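Local atomic coordinates of sulfatase (Bacteroides fragilis CAG:558, PDB entry 6USS), a protein that probably hydrolyses sulfate esters as a calcium-dependent arylsulfatase of a human gut bacterium. Residues 43-54 with 340-348; 281-289 with 325-334. The protein carries 1 engineered substitution. All coordinates share one frame; numbering follows the deposited sequence.

Interaction 1: residues 43-54 with 340-348. With CA (calcium ion), chain C.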
# COMPACT_ATOMS: atom_id res chain seq x y z
N ASP A 43 -6.89 24.27 6.31
CA ASP A 43 -6.96 25.73 6.39
C ASP A 43 -8.24 26.22 7.08
O ASP A 43 -8.73 27.31 6.78
CB ASP A 43 -6.85 26.39 5.01
CG ASP A 43 -5.50 26.16 4.34
OD1 ASP A 43 -4.59 25.67 5.04
OD2 ASP A 43 -5.36 26.46 3.13
N MET A 44 -8.79 25.43 8.00
CA MET A 44 -9.99 25.82 8.73
C MET A 44 -9.60 26.58 10.00
O MET A 44 -8.78 26.10 10.79
CB MET A 44 -10.83 24.58 9.05
CG MET A 44 -12.07 24.85 9.90
SD MET A 44 -12.96 23.36 10.41
CE MET A 44 -14.29 24.07 11.39
N GLY A 45 -10.20 27.78 10.21
CA GLY A 45 -9.87 28.59 11.36
C GLY A 45 -10.62 28.20 12.65
O GLY A 45 -11.64 27.50 12.63
N TRP A 46 -10.09 28.68 13.77
CA TRP A 46 -10.72 28.48 15.08
C TRP A 46 -12.19 28.91 15.12
O TRP A 46 -12.92 28.47 16.02
CB TRP A 46 -9.97 29.28 16.13
CG TRP A 46 -10.11 28.79 17.55
CD1 TRP A 46 -9.89 27.52 18.01
CD2 TRP A 46 -10.44 29.58 18.70
NE1 TRP A 46 -10.08 27.48 19.38
CE2 TRP A 46 -10.43 28.72 19.82
CE3 TRP A 46 -10.77 30.93 18.89
CZ2 TRP A 46 -10.72 29.17 21.12
CZ3 TRP A 46 -11.06 31.38 20.18
CH2 TRP A 46 -11.02 30.50 21.27
N GLN A 47 -12.62 29.77 14.21
CA GLN A 47 -13.98 30.30 14.25
C GLN A 47 -14.75 30.02 12.96
O GLN A 47 -15.80 30.65 12.74
CB GLN A 47 -13.95 31.80 14.54
CG GLN A 47 -13.49 32.17 15.95
CD GLN A 47 -14.62 32.08 16.96
OE1 GLN A 47 -15.78 32.15 16.59
NE2 GLN A 47 -14.27 31.96 18.24
N ASP A 48 -14.26 29.12 12.12
CA ASP A 48 -14.92 28.77 10.86
C ASP A 48 -15.96 27.66 11.05
O ASP A 48 -15.96 26.64 10.36
CB ASP A 48 -13.88 28.38 9.82
CG ASP A 48 -12.98 29.54 9.46
OD1 ASP A 48 -13.34 30.70 9.78
OD2 ASP A 48 -11.90 29.29 8.86
N THR A 49 -16.85 27.87 12.01
CA THR A 49 -17.79 26.86 12.46
C THR A 49 -18.90 27.57 13.22
O THR A 49 -18.71 28.69 13.73
CB THR A 49 -17.10 25.81 13.35
OG1 THR A 49 -18.08 25.00 14.03
CG2 THR A 49 -16.21 26.50 14.39
N SER A 50 -20.08 26.94 13.28
CA SER A 50 -21.10 27.44 14.19
C SER A 50 -20.85 27.02 15.63
O SER A 50 -21.49 27.57 16.52
CB SER A 50 -22.51 26.99 13.75
OG SER A 50 -22.64 25.59 13.63
N LEU A 51 -19.94 26.08 15.89
CA LEU A 51 -19.65 25.66 17.27
C LEU A 51 -18.69 26.65 17.93
O LEU A 51 -17.56 26.81 17.46
CB LEU A 51 -19.05 24.26 17.31
CG LEU A 51 -18.62 23.68 18.67
CD1 LEU A 51 -19.81 23.51 19.63
CD2 LEU A 51 -17.86 22.35 18.51
N PRO A 52 -19.09 27.34 19.03
CA PRO A 52 -18.22 28.36 19.63
C PRO A 52 -17.12 27.73 20.48
O PRO A 52 -17.39 27.14 21.53
CB PRO A 52 -19.20 29.19 20.49
CG PRO A 52 -20.60 28.75 20.05
CD PRO A 52 -20.42 27.32 19.66
N PHE A 53 -15.86 27.90 20.03
CA PHE A 53 -14.68 27.46 20.78
C PHE A 53 -14.17 28.49 21.79
O PHE A 53 -13.40 28.13 22.70
CB PHE A 53 -13.54 27.10 19.82
CG PHE A 53 -13.62 25.70 19.31
CD1 PHE A 53 -12.83 24.70 19.87
CD2 PHE A 53 -14.50 25.37 18.30
CE1 PHE A 53 -12.92 23.40 19.42
CE2 PHE A 53 -14.59 24.06 17.84
CZ PHE A 53 -13.80 23.07 18.40
N TRP A 54 -14.52 29.76 21.62
CA TRP A 54 -14.27 30.83 22.57
C TRP A 54 -15.26 30.73 23.73
O TRP A 54 -16.21 29.95 23.70
CB TRP A 54 -14.39 32.18 21.86
CG TRP A 54 -13.75 33.30 22.56
CD1 TRP A 54 -12.79 33.22 23.53
CD2 TRP A 54 -13.99 34.69 22.33
NE1 TRP A 54 -12.43 34.48 23.93
CE2 TRP A 54 -13.15 35.40 23.21
CE3 TRP A 54 -14.83 35.40 21.48
CZ2 TRP A 54 -13.13 36.79 23.27
CZ3 TRP A 54 -14.80 36.79 21.53
CH2 TRP A 54 -13.96 37.46 22.42
N GLN A 340 -9.91 37.49 9.89
CA GLN A 340 -10.92 36.49 9.55
C GLN A 340 -10.93 35.29 10.49
O GLN A 340 -11.73 34.37 10.27
CB GLN A 340 -10.71 36.01 8.11
CG GLN A 340 -11.19 36.98 7.04
CD GLN A 340 -10.25 38.17 6.85
OE1 GLN A 340 -9.14 38.20 7.39
NE2 GLN A 340 -10.70 39.16 6.08
N ASN A 341 -10.08 35.26 11.52
CA ASN A 341 -10.17 34.28 12.60
C ASN A 341 -10.46 34.97 13.93
O ASN A 341 -10.15 34.44 15.01
CB ASN A 341 -8.90 33.43 12.68
CG ASN A 341 -8.58 32.73 11.37
OD1 ASN A 341 -9.24 31.75 10.99
ND2 ASN A 341 -7.59 33.25 10.66
N SER A 342 -11.06 36.16 13.86
CA SER A 342 -11.34 36.94 15.06
C SER A 342 -12.14 36.10 16.05
O SER A 342 -13.05 35.37 15.63
CB SER A 342 -12.11 38.20 14.70
OG SER A 342 -12.91 38.59 15.79
N PRO A 343 -11.88 36.22 17.36
CA PRO A 343 -11.01 37.19 18.02
C PRO A 343 -9.52 36.89 17.93
O PRO A 343 -8.74 37.58 18.57
CB PRO A 343 -11.44 37.09 19.48
CG PRO A 343 -11.72 35.63 19.62
CD PRO A 343 -12.45 35.28 18.34
N LEU A 344 -9.12 35.87 17.18
CA LEU A 344 -7.69 35.59 17.09
C LEU A 344 -7.03 36.54 16.09
O LEU A 344 -7.67 37.01 15.14
CB LEU A 344 -7.44 34.14 16.68
CG LEU A 344 -8.14 33.10 17.55
CD1 LEU A 344 -7.68 31.72 17.14
CD2 LEU A 344 -7.84 33.38 19.01
N ASN A 345 -5.73 36.81 16.30
CA ASN A 345 -4.98 37.71 15.43
C ASN A 345 -4.51 37.00 14.16
O ASN A 345 -3.86 35.94 14.22
CB ASN A 345 -3.78 38.28 16.20
CG ASN A 345 -3.27 39.60 15.60
OD1 ASN A 345 -3.34 39.82 14.40
ND2 ASN A 345 -2.74 40.47 16.47
N SER A 346 -4.84 37.57 13.01
CA SER A 346 -4.28 37.17 11.72
C SER A 346 -4.74 35.73 11.42
O SER A 346 -5.87 35.33 11.75
CB SER A 346 -2.77 37.39 11.74
OG SER A 346 -2.14 36.97 10.54
N GLY A 347 -3.90 34.92 10.77
CA GLY A 347 -4.33 33.61 10.33
C GLY A 347 -3.23 32.82 9.68
O GLY A 347 -2.06 32.93 10.08
N LYS A 348 -3.58 32.04 8.66
CA LYS A 348 -2.64 31.12 8.03
C LYS A 348 -1.32 31.80 7.72
O LYS A 348 -1.30 32.91 7.19
CB LYS A 348 -3.24 30.54 6.74
CG LYS A 348 -2.27 29.61 6.02
CD LYS A 348 -2.92 28.89 4.89
CE LYS A 348 -1.97 27.84 4.34
NZ LYS A 348 -2.61 27.05 3.28
CA CA C . -3.39 23.75 5.36
O HOH W 1 -11.74 31.24 12.03
O HOH W 2 -14.05 33.15 9.25
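The six-membered ring of W54 carries P343 on one face: CG of the proline stands 3.6 Å from the ring centroid and only 11° off the normal, a CH-pi contact. The same CG approaches the indole of W46 at its edge, near the ring plane, so the proline sits between two tryptophans that it meets in different ways. CB of F53 covers one face of W46, while the L344 side chain crosses that of W46 at about a right angle, its CD1 reaching W46 CB at 3.5 Å. A cis peptide bond precedes P343, and the carbonyl O of S342 lies 3.2 Å from CG of Q47. Both segments are loops beyond the C-terminal ends of neighbouring parallel strands, 35-41 and 315-321, of the central sheet of the alkaline phosphatase-like sulfatase fold, where the calcium site is built. Here D43 OD1 binds the calcium ion at 2.3 Å, alongside D42, D322, N323 and the engineered C88. K348, extended beyond CG, brings NZ to the carboxylate of D43 in a salt bridge; NZ meets OD2 at 2.8 Å on its syn side but tilted well out of the carboxylate plane, with a second, weak bond to the metal-bound OD1. Between the tryptophans and the metal site, G45 to D48 form a type I turn, in which D48 OD2 accepts from the backbone N of G45, above the carboxylate plane. One water accepts from Q47 N and donates to N341 OD1, 2.8 Å away, as well as weakly to D48 OD1. The amide of N341 has its rotation fixed from its other end, since ND2 gives a nearly straight bond to S346 O (2.9 Å, 169°) and another to G325 O.

Interaction 2: residues 281-289 with 325-334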
# COMPACT_ATOMS: atom_id res chain seq x y z
N LEU A 281 -24.76 37.59 3.34
CA LEU A 281 -23.31 37.61 3.23
C LEU A 281 -22.87 38.07 1.84
O LEU A 281 -23.58 37.89 0.85
CB LEU A 281 -22.72 36.24 3.52
CG LEU A 281 -22.72 35.69 4.94
CD1 LEU A 281 -24.14 35.44 5.45
CD2 LEU A 281 -21.91 34.39 4.93
N THR A 282 -21.69 38.67 1.79
CA THR A 282 -21.07 39.00 0.53
C THR A 282 -20.76 37.71 -0.24
O THR A 282 -20.64 36.65 0.36
CB THR A 282 -19.79 39.78 0.77
OG1 THR A 282 -18.83 38.87 1.34
CG2 THR A 282 -20.05 40.91 1.75
N PRO A 283 -20.65 37.78 -1.57
CA PRO A 283 -20.41 36.55 -2.34
C PRO A 283 -19.19 35.77 -1.88
O PRO A 283 -19.28 34.54 -1.72
CB PRO A 283 -20.24 37.08 -3.77
CG PRO A 283 -21.04 38.33 -3.80
CD PRO A 283 -20.87 38.95 -2.44
N LYS A 284 -18.06 36.45 -1.68
CA LYS A 284 -16.87 35.80 -1.15
C LYS A 284 -17.19 35.05 0.14
O LYS A 284 -16.84 33.87 0.30
CB LYS A 284 -15.77 36.83 -0.90
CG LYS A 284 -15.10 37.36 -2.14
CD LYS A 284 -14.06 38.40 -1.76
CE LYS A 284 -13.33 38.93 -2.97
NZ LYS A 284 -14.23 39.74 -3.80
N GLU A 285 -17.88 35.71 1.07
CA GLU A 285 -18.16 35.06 2.34
C GLU A 285 -19.24 33.98 2.20
O GLU A 285 -19.20 32.98 2.92
CB GLU A 285 -18.55 36.11 3.40
CG GLU A 285 -17.42 37.10 3.77
CD GLU A 285 -16.14 36.42 4.26
OE1 GLU A 285 -16.12 35.90 5.40
OE2 GLU A 285 -15.14 36.41 3.49
N ALA A 286 -20.20 34.15 1.29
CA ALA A 286 -21.16 33.08 1.05
C ALA A 286 -20.48 31.83 0.49
O ALA A 286 -20.84 30.71 0.86
CB ALA A 286 -22.27 33.55 0.12
N ALA A 287 -19.48 32.00 -0.39
CA ALA A 287 -18.75 30.84 -0.88
C ALA A 287 -17.93 30.18 0.24
O ALA A 287 -17.85 28.95 0.31
CB ALA A 287 -17.86 31.21 -2.06
N TYR A 288 -17.32 30.98 1.12
CA TYR A 288 -16.59 30.38 2.23
C TYR A 288 -17.53 29.58 3.13
O TYR A 288 -17.29 28.41 3.42
CB TYR A 288 -15.84 31.46 3.03
CG TYR A 288 -14.66 30.95 3.86
CD1 TYR A 288 -13.52 30.42 3.24
CD2 TYR A 288 -14.67 31.03 5.25
CE1 TYR A 288 -12.43 29.96 4.00
CE2 TYR A 288 -13.59 30.58 6.01
CZ TYR A 288 -12.47 30.04 5.37
OH TYR A 288 -11.41 29.60 6.13
N ALA A 289 -18.63 30.21 3.55
CA ALA A 289 -19.63 29.53 4.38
C ALA A 289 -20.09 28.23 3.74
O ALA A 289 -20.31 27.23 4.45
CB ALA A 289 -20.83 30.46 4.61
N GLY A 325 -7.33 29.82 9.30
CA GLY A 325 -7.94 30.23 8.05
C GLY A 325 -7.10 31.26 7.33
O GLY A 325 -6.33 32.01 7.93
N LEU A 326 -7.25 31.29 6.01
CA LEU A 326 -6.53 32.27 5.19
C LEU A 326 -7.09 33.67 5.42
O LEU A 326 -8.25 33.94 5.09
CB LEU A 326 -6.61 31.88 3.72
CG LEU A 326 -5.96 32.81 2.70
CD1 LEU A 326 -4.47 32.77 2.87
CD2 LEU A 326 -6.33 32.38 1.31
N SER A 327 -6.28 34.55 6.00
CA SER A 327 -6.69 35.92 6.26
C SER A 327 -5.77 36.95 5.61
O SER A 327 -5.84 38.13 5.96
CB SER A 327 -6.78 36.18 7.77
OG SER A 327 -5.63 35.68 8.42
N SER A 328 -4.93 36.52 4.67
CA SER A 328 -3.94 37.36 3.99
C SER A 328 -4.45 37.97 2.69
O SER A 328 -3.79 38.87 2.16
CB SER A 328 -2.71 36.55 3.59
OG SER A 328 -2.34 35.61 4.55
N GLU A 329 -5.55 37.47 2.15
CA GLU A 329 -5.86 37.69 0.74
C GLU A 329 -7.24 38.29 0.54
O GLU A 329 -8.25 37.57 0.68
CB GLU A 329 -5.71 36.37 -0.03
CG GLU A 329 -4.27 35.91 -0.08
CD GLU A 329 -4.03 34.78 -1.07
OE1 GLU A 329 -5.03 34.18 -1.54
OE2 GLU A 329 -2.84 34.48 -1.36
N PRO A 330 -7.34 39.57 0.18
CA PRO A 330 -8.67 40.20 0.06
C PRO A 330 -9.46 39.73 -1.15
O PRO A 330 -10.68 39.91 -1.17
CB PRO A 330 -8.34 41.70 -0.03
CG PRO A 330 -6.85 41.83 0.23
CD PRO A 330 -6.25 40.52 -0.11
N GLY A 331 -8.80 39.16 -2.15
CA GLY A 331 -9.51 38.55 -3.26
C GLY A 331 -10.28 37.28 -2.90
O GLY A 331 -11.09 36.83 -3.71
N TRP A 332 -10.05 36.71 -1.73
CA TRP A 332 -10.84 35.56 -1.31
C TRP A 332 -11.76 35.84 -0.14
O TRP A 332 -12.79 35.17 -0.01
CB TRP A 332 -9.94 34.37 -0.97
CG TRP A 332 -9.30 33.75 -2.16
CD1 TRP A 332 -7.95 33.58 -2.38
CD2 TRP A 332 -9.96 33.20 -3.32
NE1 TRP A 332 -7.74 32.94 -3.59
CE2 TRP A 332 -8.95 32.71 -4.19
CE3 TRP A 332 -11.30 33.06 -3.70
CZ2 TRP A 332 -9.25 32.10 -5.41
CZ3 TRP A 332 -11.60 32.46 -4.92
CH2 TRP A 332 -10.58 31.99 -5.76
N ARG A 333 -11.44 36.82 0.71
CA ARG A 333 -12.22 37.06 1.91
C ARG A 333 -12.53 38.54 2.05
O ARG A 333 -11.69 39.40 1.74
CB ARG A 333 -11.49 36.58 3.18
CG ARG A 333 -10.98 35.13 3.12
CD ARG A 333 -12.12 34.13 3.11
NE ARG A 333 -13.05 34.33 4.21
CZ ARG A 333 -12.85 33.95 5.47
NH1 ARG A 333 -11.72 33.31 5.82
NH2 ARG A 333 -13.78 34.20 6.39
N ASP A 334 -13.75 38.83 2.50
CA ASP A 334 -14.15 40.17 2.90
C ASP A 334 -13.97 40.32 4.40
O ASP A 334 -13.56 39.39 5.10
CB ASP A 334 -15.60 40.46 2.47
CG ASP A 334 -15.73 40.71 0.96
OD1 ASP A 334 -14.87 41.42 0.38
OD2 ASP A 334 -16.68 40.20 0.35
O HOH W 3 -14.53 33.49 -1.27
O HOH W 4 -17.58 39.28 -1.77
O HOH W 5 -15.23 41.75 -2.11
O HOH W 6 -14.92 37.88 6.93
O HOH W 7 -8.95 29.33 5.04
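E285 OE2 is gripped by two donors of the facing loop, the backbone N of D334 and NE of R333, each 3.0 Å away. The amide comes from above the carboxylate plane, whereas NE approaches close to that plane on the syn side. R333 NH2 completes a side-on, two-nitrogen salt bridge, giving a nearly straight bond of 3.1 Å to the syn lone pair of OE1; the carboxylate and guanidinium planes are 13° apart. Bends at chi2 and chi3 (-68° and -53°) fold the arginine back, and its guanidinium lies flat on one face of Y288, with centres 3.6 Å apart. The cation thus meets the carboxylate with its edge and the phenol ring with its face, which fixes its rotation, while Y288 OH bonds to D48 and, through a water, to L326 N. The contact covers the first turns of helix 283-308 with the loop that follows strand 315-321. T282 is the N-cap of this helix: its OG1 accepts a weak bond from E285 N and donates to the anti lone pair of D334 OD2 at 2.7 Å. The other oxygen of D334, OD1, lies 4.6 Å from K284 NZ, and a water bridges these opposite charges. The K284 chain, extended as far as CE, lays that carbon beside the P330 carbonyl and 3.2 Å from G331 O, and the bend at chi4 turns NZ aside. Another water joins K284 O to W332 O.

In the fold
Interactions 1 and 2 have centres 13 Å apart and share the long loop between strand 315-321 and helix 353-356, whose two parts face different partners. Direct bonds join them: D48 OD2 lies 2.8 Å from Y288 OH, so the turn of 43-54 is tied to helix 283-308, and K348 N lies 2.8 Å from G325 O, so the lysine that pairs with D43 is held by its backbone to segment 325-334. Interaction 1 contributes a ligand to the calcium ion, whereas interaction 2 stays in the outer shell, where the nearest atom of G325 is about 8 Å from the metal and about 5 Å from the D43 side chain.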